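Local coordinates for protein spectinomycin 9-adenylyltransferase (Enterococcus faecalis, PDB 6SXJ) that transfers an adenylyl group from ATP to the 9-hydroxyl of spectinomycin, thereby conferring bacterial resistance to this antibiotic but not to streptomycin, at residues A225-Y229 with L230-I234; Q178-E181 with T182-L186; N147-L150 with E151-L154. All coordinates share one frame; numbering follows the deposited sequence.

In the fold
Along the chain, contact 3 comes first, then contact 2, then contact 1. Contacts 1 and 2 are neighbours, their centres about 11 Å apart: contact 2 opens helix 181-196 and contact 1 closes helix 216-229, and both lie in the C-terminal aminoglycoside adenylyltransferase family region. They touch through a probable hydrogen bond between Ser228 OG and Thr182 OG1 (3.2 Å), which would link the start of one helix to the end of the other. Contact 3 lies across the chain's centre, about 38 Å from contact 1 and about 35 Å from contact 2 between centres. It follows the edge strand 142-144, on the chain's path from the nucleotidyltransferase sheet to the helical C-terminal part.

Contact 1: residues A225-Y229 with L230-I234; sequences AVRSY and LGENI
Arg227 and Glu232 form a salt bridge in which a single carboxylate oxygen serves two guanidinium nitrogens. Glu232 OE1 lies 2.5 Å from Arg227 NH2, an unusually short and hence uncertain value, and Arg227 NE reaches the same oxygen at 2.8 Å. OE1 sits at the guanidinium edge, near its plane, but the carboxylate is turned 42° against that plane and both N-H groups point only roughly at the oxygen, so both hydrogen bonds are weak in spite of the short distances. A bend at chi3 of Arg227 (44°) carries the guanidinium round to the glutamate. One of its faces is covered by the end of Ile234, with CD1 3.7 Å from NH2. Further back along the same isoleucine, CG1 packs on Ser228 CB at 3.6 Å, and the CA-H of Ser228 points at the carbonyl O of Glu232, with CA and O 3.1 Å apart.

These contacts fold the exit loop back over the C-terminal turn of helix 216-229. The last alpha-helical backbone bond here runs from Leu230 N to Val226 O at 3.2 Å, lying in the carbonyl plane, while a weaker branch of the same N-H goes to Arg227 O. One residue on, the spacing tightens: Gly231 N reaches Ser228 O, three residues back, at 2.8 Å, coming from well above the carbonyl plane. Leu230 is the first residue to leave helical angles; Gly231 follows with a positive phi, and the chain then carries Glu232 and Ile234 back.

Leu230 CD2 meets the Tyr229 ring obliquely, closest to Tyr229 CD2. Chi1 of Ser228 (163°) turns OG toward helix 181-196, where it is hydrogen-bonded to Thr182 OG1. The Tyr229 side chain also touches Lys203 and Asp204 of helix 203-212 and the loop residue Asn44, while Val226 packs on Leu186 and Asn208.

Contact 2: residues Q178-E181 with T182-L186; sequences QDDE and TNSIL
The carboxylate of Asp180 is met at one oxygen: Ser184 OG approaches OD1 from well out of the carboxylate plane, at 3.4 Å, which fits a weak hydrogen bond donated by the hydroxyl. Asp180 puts CG between its backbone N and carbonyl carbon (chi1 55°), the crowded position, and this turns OD1 toward the serine. Asn183 packs its CB against the Asp180 backbone, 3.7 Å from Asp180 O. The other carboxylate, that of Glu181, folds back through a bend at chi2 (83°), and the N-H of Asp179 comes over its face, making a weak bond to OE2 at 3.1 Å.

Asp180 occupies the N-cap position, but its side chain makes no capping bond. Regular helical bonding starts with its carbonyl: Ser184 N meets Asp180 O at 3.2 Å, and Ile185 N meets Glu181 O at 3.0 Å, both nearly straight.

The first turn of helix 181-196 is set among three helices: Thr182 and Leu186 pack on helix 216-229, Asn183 and Leu186 touch Lys203 of helix 203-212, Ser184 meets Ile245 of helix 241-253, and Ile185 touches Val241 and Leu248 of helix 241-253 and Ile222 of helix 216-229.

Contact 3: residues N147-L150 with E151-L154; sequences NYDL and EELL
Tyr148 lays its CB against the end of Leu153, with CB 3.8 Å from Leu153 CD2, the two side chains crossing at about a right angle. The leucine methyl meets the root of the ring obliquely, whereas Glu152 brings OE2 to the ring edge, near its plane. The other oxygen of that carboxylate does the polar work: Asp149 N donates to Glu152 OE1 at 3.0 Å, reaching it on the anti side and 34° out of the carboxylate plane. The glutamate chain is extended beyond CG (chi2 -175°), which gives it the length to reach back three residues.

A side chain accepting the N-H of the third residue before it resembles one half of a capping box. The reciprocal half is not made by the Asp149 carboxylate; instead Glu152 N bonds to the backbone Asp149 O at 2.9 Å. Leu153 N then donates to Leu150 O at 2.7 Å. The two successive bonds of three-residue spacing make a tight turn, their donors above the carbonyl planes.

On the outer side the acids gather. Asp149 OD2 is 4.3 Å from Glu151 OE2 and 4.4 Å from Glu152 OE1, a like-charge cluster that may raise the proton affinity of these groups; Arg143 offers Asp149 only a weak, long ion pair. On the inner side Leu150, its CG anti to the backbone N (chi1 -179°), sets CD1 3.8 Å from Leu154 CD1.

The turn thus presents its leucines to the body of the protein. Leu150 and Leu153 both pack on Tyr31 of strand 27-33, whose hydroxyl is hydrogen-bonded to Tyr148 O; Leu153 also meets Ile28, and on helix 130-139 Leu150 meets Ala137 while Leu154 meets Leu134 and Lys138.

Contact 1: residues A225-Y229 with L230-I234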
loop_
_atom_site.group_PDB
_atom_site.type_symbol
_atom_site.label_atom_id
_atom_site.label_comp_id
_atom_site.label_asym_id
_atom_site.label_seq_id
_atom_site.Cartn_x
_atom_site.Cartn_y
_atom_site.Cartn_z
ATOM N N ALA A 225 -16.565 0.723 10.775
ATOM C CA ALA A 225 -15.350 1.151 10.090
ATOM C C ALA A 225 -15.491 1.015 8.576
ATOM O O ALA A 225 -14.997 1.864 7.824
ATOM C CB ALA A 225 -14.152 0.340 10.590
ATOM N N VAL A 226 -16.162 -0.043 8.110
ATOM C CA VAL A 226 -16.396 -0.202 6.675
ATOM C C VAL A 226 -17.067 1.046 6.111
ATOM O O VAL A 226 -16.633 1.608 5.100
ATOM C CB VAL A 226 -17.239 -1.462 6.404
ATOM C CG1 VAL A 226 -17.582 -1.563 4.922
ATOM C CG2 VAL A 226 -16.506 -2.705 6.881
ATOM N N ARG A 227 -18.132 1.502 6.774
ATOM C CA ARG A 227 -18.891 2.645 6.275
ATOM C C ARG A 227 -18.003 3.873 6.110
ATOM O O ARG A 227 -18.004 4.517 5.055
ATOM C CB ARG A 227 -20.055 2.945 7.223
ATOM C CG ARG A 227 -21.089 1.830 7.326
ATOM C CD ARG A 227 -21.917 1.927 8.601
ATOM N NE ARG A 227 -22.349 3.292 8.895
ATOM C CZ ARG A 227 -23.160 3.623 9.897
ATOM N NH1 ARG A 227 -23.634 2.687 10.708
ATOM N NH2 ARG A 227 -23.498 4.892 10.088
ATOM N N SER A 228 -17.236 4.218 7.149
ATOM C CA SER A 228 -16.369 5.393 7.074
ATOM C C SER A 228 -15.379 5.277 5.920
ATOM O O SER A 228 -15.124 6.256 5.209
ATOM C CB SER A 228 -15.632 5.581 8.400
ATOM O OG SER A 228 -14.513 6.442 8.261
ATOM N N TYR A 229 -14.820 4.080 5.712
ATOM C CA TYR A 229 -13.905 3.863 4.595
ATOM C C TYR A 229 -14.573 4.172 3.261
ATOM O O TYR A 229 -13.898 4.576 2.306
ATOM C CB TYR A 229 -13.388 2.420 4.633
ATOM C CG TYR A 229 -12.562 2.008 3.432
ATOM C CD1 TYR A 229 -11.285 2.519 3.229
ATOM C CD2 TYR A 229 -13.060 1.101 2.505
ATOM C CE1 TYR A 229 -10.533 2.145 2.132
ATOM C CE2 TYR A 229 -12.317 0.721 1.403
ATOM C CZ TYR A 229 -11.054 1.244 1.222
ATOM O OH TYR A 229 -10.316 0.863 0.126
ATOM N N LEU A 230 -15.895 4.006 3.178
ATOM C CA LEU A 230 -16.659 4.337 1.984
ATOM C C LEU A 230 -17.271 5.732 2.056
ATOM O O LEU A 230 -18.219 6.026 1.318
ATOM C CB LEU A 230 -17.748 3.290 1.750
ATOM C CG LEU A 230 -17.319 1.832 1.933
ATOM C CD1 LEU A 230 -18.418 0.873 1.485
ATOM C CD2 LEU A 230 -16.028 1.548 1.177
ATOM N N GLY A 231 -16.751 6.594 2.929
ATOM C CA GLY A 231 -17.170 7.982 2.976
ATOM C C GLY A 231 -17.712 8.424 4.318
ATOM O O GLY A 231 -17.182 9.352 4.939
ATOM N N GLU A 232 -18.768 7.749 4.771
ATOM C CA GLU A 232 -19.518 8.111 5.970
ATOM C C GLU A 232 -18.681 8.732 7.082
ATOM O O GLU A 232 -17.623 8.209 7.445
ATOM C CB GLU A 232 -20.221 6.861 6.508
ATOM C CG GLU A 232 -21.606 7.075 7.078
ATOM C CD GLU A 232 -22.503 5.870 6.852
ATOM O OE1 GLU A 232 -23.410 5.638 7.680
ATOM O OE2 GLU A 232 -22.297 5.154 5.845
ATOM N N ASN A 233 -19.160 9.843 7.636
ATOM C CA ASN A 233 -18.523 10.483 8.784
ATOM C C ASN A 233 -19.028 9.806 10.054
ATOM O O ASN A 233 -20.211 9.912 10.391
ATOM C CB ASN A 233 -18.827 11.977 8.793
ATOM C CG ASN A 233 -17.931 12.744 9.734
ATOM O OD1 ASN A 233 -16.750 12.955 9.452
ATOM N ND2 ASN A 233 -18.484 13.163 10.866
ATOM N N ILE A 234 -18.131 9.121 10.766
ATOM C CA ILE A 234 -18.529 8.222 11.837
ATOM C C ILE A 234 -18.242 8.782 13.230
ATOM O O ILE A 234 -18.982 8.467 14.169
ATOM C CB ILE A 234 -17.856 6.845 11.655
ATOM C CG1 ILE A 234 -18.480 6.094 10.474
ATOM C CG2 ILE A 234 -17.953 6.028 12.935
ATOM C CD1 ILE A 234 -19.971 5.823 10.617
#

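Contact 2: residues Q178-E181 with T182-L186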
loop_
_atom_site.group_PDB
_atom_site.type_symbol
_atom_site.label_atom_id
_atom_site.label_comp_id
_atom_site.label_asym_id
_atom_site.label_seq_id
_atom_site.Cartn_x
_atom_site.Cartn_y
_atom_site.Cartn_z
ATOM N N GLN A 178 -5.227 6.014 17.379
ATOM C CA GLN A 178 -5.838 7.293 17.716
ATOM C C GLN A 178 -5.883 8.170 16.475
ATOM O O GLN A 178 -4.838 8.665 16.042
ATOM C CB GLN A 178 -5.049 7.984 18.829
ATOM C CG GLN A 178 -5.757 9.166 19.485
ATOM C CD GLN A 178 -4.896 9.832 20.555
ATOM O OE1 GLN A 178 -3.672 9.922 20.418
ATOM N NE2 GLN A 178 -5.531 10.296 21.627
ATOM N N ASP A 179 -7.071 8.285 15.864
ATOM C CA ASP A 179 -7.416 9.277 14.844
ATOM C C ASP A 179 -7.304 8.762 13.410
ATOM O O ASP A 179 -7.758 9.434 12.477
ATOM C CB ASP A 179 -6.562 10.537 15.004
ATOM C CG ASP A 179 -7.079 11.454 16.097
ATOM O OD1 ASP A 179 -6.345 11.680 17.085
ATOM O OD2 ASP A 179 -8.220 11.948 15.975
ATOM N N ASP A 180 -6.698 7.593 13.213
ATOM C CA ASP A 180 -6.855 6.870 11.955
ATOM C C ASP A 180 -7.524 5.536 12.272
ATOM O O ASP A 180 -7.066 4.477 11.828
ATOM C CB ASP A 180 -5.514 6.677 11.238
ATOM C CG ASP A 180 -4.478 6.007 12.101
ATOM O OD1 ASP A 180 -3.897 4.997 11.647
ATOM O OD2 ASP A 180 -4.230 6.496 13.225
ATOM N N GLU A 181 -8.612 5.590 13.050
ATOM C CA GLU A 181 -9.221 4.372 13.580
ATOM C C GLU A 181 -9.630 3.423 12.467
ATOM O O GLU A 181 -9.287 2.235 12.491
ATOM C CB GLU A 181 -10.440 4.717 14.433
ATOM C CG GLU A 181 -10.117 5.359 15.756
ATOM C CD GLU A 181 -9.887 6.844 15.623
ATOM O OE1 GLU A 181 -9.613 7.301 14.494
ATOM O OE2 GLU A 181 -9.970 7.554 16.645
ATOM N N THR A 182 -10.383 3.927 11.485
ATOM C CA THR A 182 -10.925 3.058 10.448
ATOM C C THR A 182 -9.818 2.288 9.737
ATOM O O THR A 182 -9.947 1.084 9.489
ATOM C CB THR A 182 -11.744 3.879 9.445
ATOM O OG1 THR A 182 -12.678 4.711 10.149
ATOM C CG2 THR A 182 -12.500 2.954 8.509
ATOM N N ASN A 183 -8.729 2.973 9.386
ATOM C CA ASN A 183 -7.620 2.286 8.732
ATOM C C ASN A 183 -7.095 1.156 9.610
ATOM O O ASN A 183 -6.937 0.016 9.154
ATOM C CB ASN A 183 -6.498 3.276 8.406
ATOM C CG ASN A 183 -7.011 4.556 7.780
ATOM O OD1 ASN A 183 -7.979 5.148 8.261
ATOM N ND2 ASN A 183 -6.364 4.993 6.707
ATOM N N SER A 184 -6.844 1.452 10.888
ATOM C CA SER A 184 -6.204 0.480 11.768
ATOM C C SER A 184 -7.075 -0.756 11.957
ATOM O O SER A 184 -6.592 -1.892 11.874
ATOM C CB SER A 184 -5.888 1.139 13.111
ATOM O OG SER A 184 -4.780 2.015 12.997
ATOM N N ILE A 185 -8.369 -0.556 12.209
ATOM C CA ILE A 185 -9.265 -1.694 12.404
ATOM C C ILE A 185 -9.242 -2.600 11.181
ATOM O O ILE A 185 -9.045 -3.815 11.285
ATOM C CB ILE A 185 -10.696 -1.211 12.702
ATOM C CG1 ILE A 185 -10.748 -0.439 14.017
ATOM C CG2 ILE A 185 -11.649 -2.392 12.749
ATOM C CD1 ILE A 185 -12.126 0.087 14.359
ATOM N N LEU A 186 -9.466 -2.026 10.001
ATOM C CA LEU A 186 -9.593 -2.850 8.804
ATOM C C LEU A 186 -8.247 -3.384 8.337
ATOM O O LEU A 186 -8.183 -4.484 7.778
ATOM C CB LEU A 186 -10.274 -2.055 7.689
ATOM C CG LEU A 186 -11.603 -1.415 8.101
ATOM C CD1 LEU A 186 -11.909 -0.217 7.215
ATOM C CD2 LEU A 186 -12.741 -2.425 8.056
#

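Contact 3: residues N147-L150 with E151-L154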
loop_
_atom_site.group_PDB
_atom_site.type_symbol
_atom_site.label_atom_id
_atom_site.label_comp_id
_atom_site.label_asym_id
_atom_site.label_seq_id
_atom_site.Cartn_x
_atom_site.Cartn_y
_atom_site.Cartn_z
ATOM N N ASN A 147 10.793 -5.470 -20.326
ATOM C CA ASN A 147 11.023 -6.699 -21.070
ATOM C C ASN A 147 10.899 -7.949 -20.210
ATOM O O ASN A 147 11.034 -9.056 -20.743
ATOM C CB ASN A 147 12.414 -6.680 -21.719
ATOM C CG ASN A 147 12.559 -5.593 -22.774
ATOM O OD1 ASN A 147 11.586 -5.192 -23.415
ATOM N ND2 ASN A 147 13.785 -5.117 -22.959
ATOM N N TYR A 148 10.647 -7.813 -18.906
ATOM C CA TYR A 148 10.627 -8.955 -18.001
ATOM C C TYR A 148 9.389 -8.916 -17.117
ATOM O O TYR A 148 8.881 -7.847 -16.775
ATOM C CB TYR A 148 11.892 -9.004 -17.112
ATOM C CG TYR A 148 13.186 -8.802 -17.872
ATOM C CD1 TYR A 148 13.972 -9.884 -18.255
ATOM C CD2 TYR A 148 13.621 -7.530 -18.210
ATOM C CE1 TYR A 148 15.158 -9.700 -18.958
ATOM C CE2 TYR A 148 14.798 -7.338 -18.915
ATOM C CZ TYR A 148 15.560 -8.428 -19.288
ATOM O OH TYR A 148 16.737 -8.236 -19.977
ATOM N N ASP A 149 8.879 -10.103 -16.795
ATOM C CA ASP A 149 7.849 -10.228 -15.775
ATOM C C ASP A 149 8.461 -9.937 -14.409
ATOM O O ASP A 149 9.649 -10.174 -14.172
ATOM C CB ASP A 149 7.234 -11.630 -15.793
ATOM C CG ASP A 149 6.137 -11.771 -16.820
ATOM O OD1 ASP A 149 5.433 -10.773 -17.073
ATOM O OD2 ASP A 149 5.971 -12.878 -17.371
ATOM N N LEU A 150 7.637 -9.412 -13.505
ATOM C CA LEU A 150 8.140 -9.015 -12.197
ATOM C C LEU A 150 8.836 -10.180 -11.501
ATOM O O LEU A 150 9.924 -10.017 -10.936
ATOM C CB LEU A 150 6.994 -8.477 -11.340
ATOM C CG LEU A 150 7.369 -7.991 -9.936
ATOM C CD1 LEU A 150 8.503 -6.988 -9.984
ATOM C CD2 LEU A 150 6.135 -7.391 -9.267
ATOM N N GLU A 151 8.232 -11.370 -11.553
ATOM C CA GLU A 151 8.786 -12.523 -10.850
ATOM C C GLU A 151 10.216 -12.819 -11.294
ATOM O O GLU A 151 10.991 -13.428 -10.543
ATOM C CB GLU A 151 7.894 -13.745 -11.077
ATOM C CG GLU A 151 7.839 -14.222 -12.524
ATOM C CD GLU A 151 6.622 -15.090 -12.809
ATOM O OE1 GLU A 151 5.893 -15.428 -11.852
ATOM O OE2 GLU A 151 6.391 -15.436 -13.990
ATOM N N GLU A 152 10.580 -12.413 -12.512
ATOM C CA GLU A 152 11.947 -12.613 -12.983
ATOM C C GLU A 152 12.931 -11.629 -12.369
ATOM O O GLU A 152 14.147 -11.842 -12.461
ATOM C CB GLU A 152 12.033 -12.475 -14.505
ATOM C CG GLU A 152 11.037 -13.294 -15.287
ATOM C CD GLU A 152 11.278 -13.180 -16.780
ATOM O OE1 GLU A 152 10.407 -12.629 -17.486
ATOM O OE2 GLU A 152 12.353 -13.626 -17.240
ATOM N N LEU A 153 12.442 -10.545 -11.780
ATOM C CA LEU A 153 13.297 -9.503 -11.242
ATOM C C LEU A 153 13.377 -9.536 -9.723
ATOM O O LEU A 153 14.068 -8.697 -9.141
ATOM C CB LEU A 153 12.796 -8.130 -11.692
ATOM C CG LEU A 153 12.483 -7.907 -13.168
ATOM C CD1 LEU A 153 11.612 -6.662 -13.288
ATOM C CD2 LEU A 153 13.742 -7.762 -13.994
ATOM N N LEU A 154 12.698 -10.483 -9.075
ATOM C CA LEU A 154 12.628 -10.561 -7.627
ATOM C C LEU A 154 12.954 -11.974 -7.158
ATOM O O LEU A 154 12.457 -12.947 -7.738
ATOM C CB LEU A 154 11.229 -10.179 -7.124
ATOM C CG LEU A 154 10.827 -8.706 -7.093
ATOM C CD1 LEU A 154 9.356 -8.619 -6.694
ATOM C CD2 LEU A 154 11.694 -7.917 -6.149
#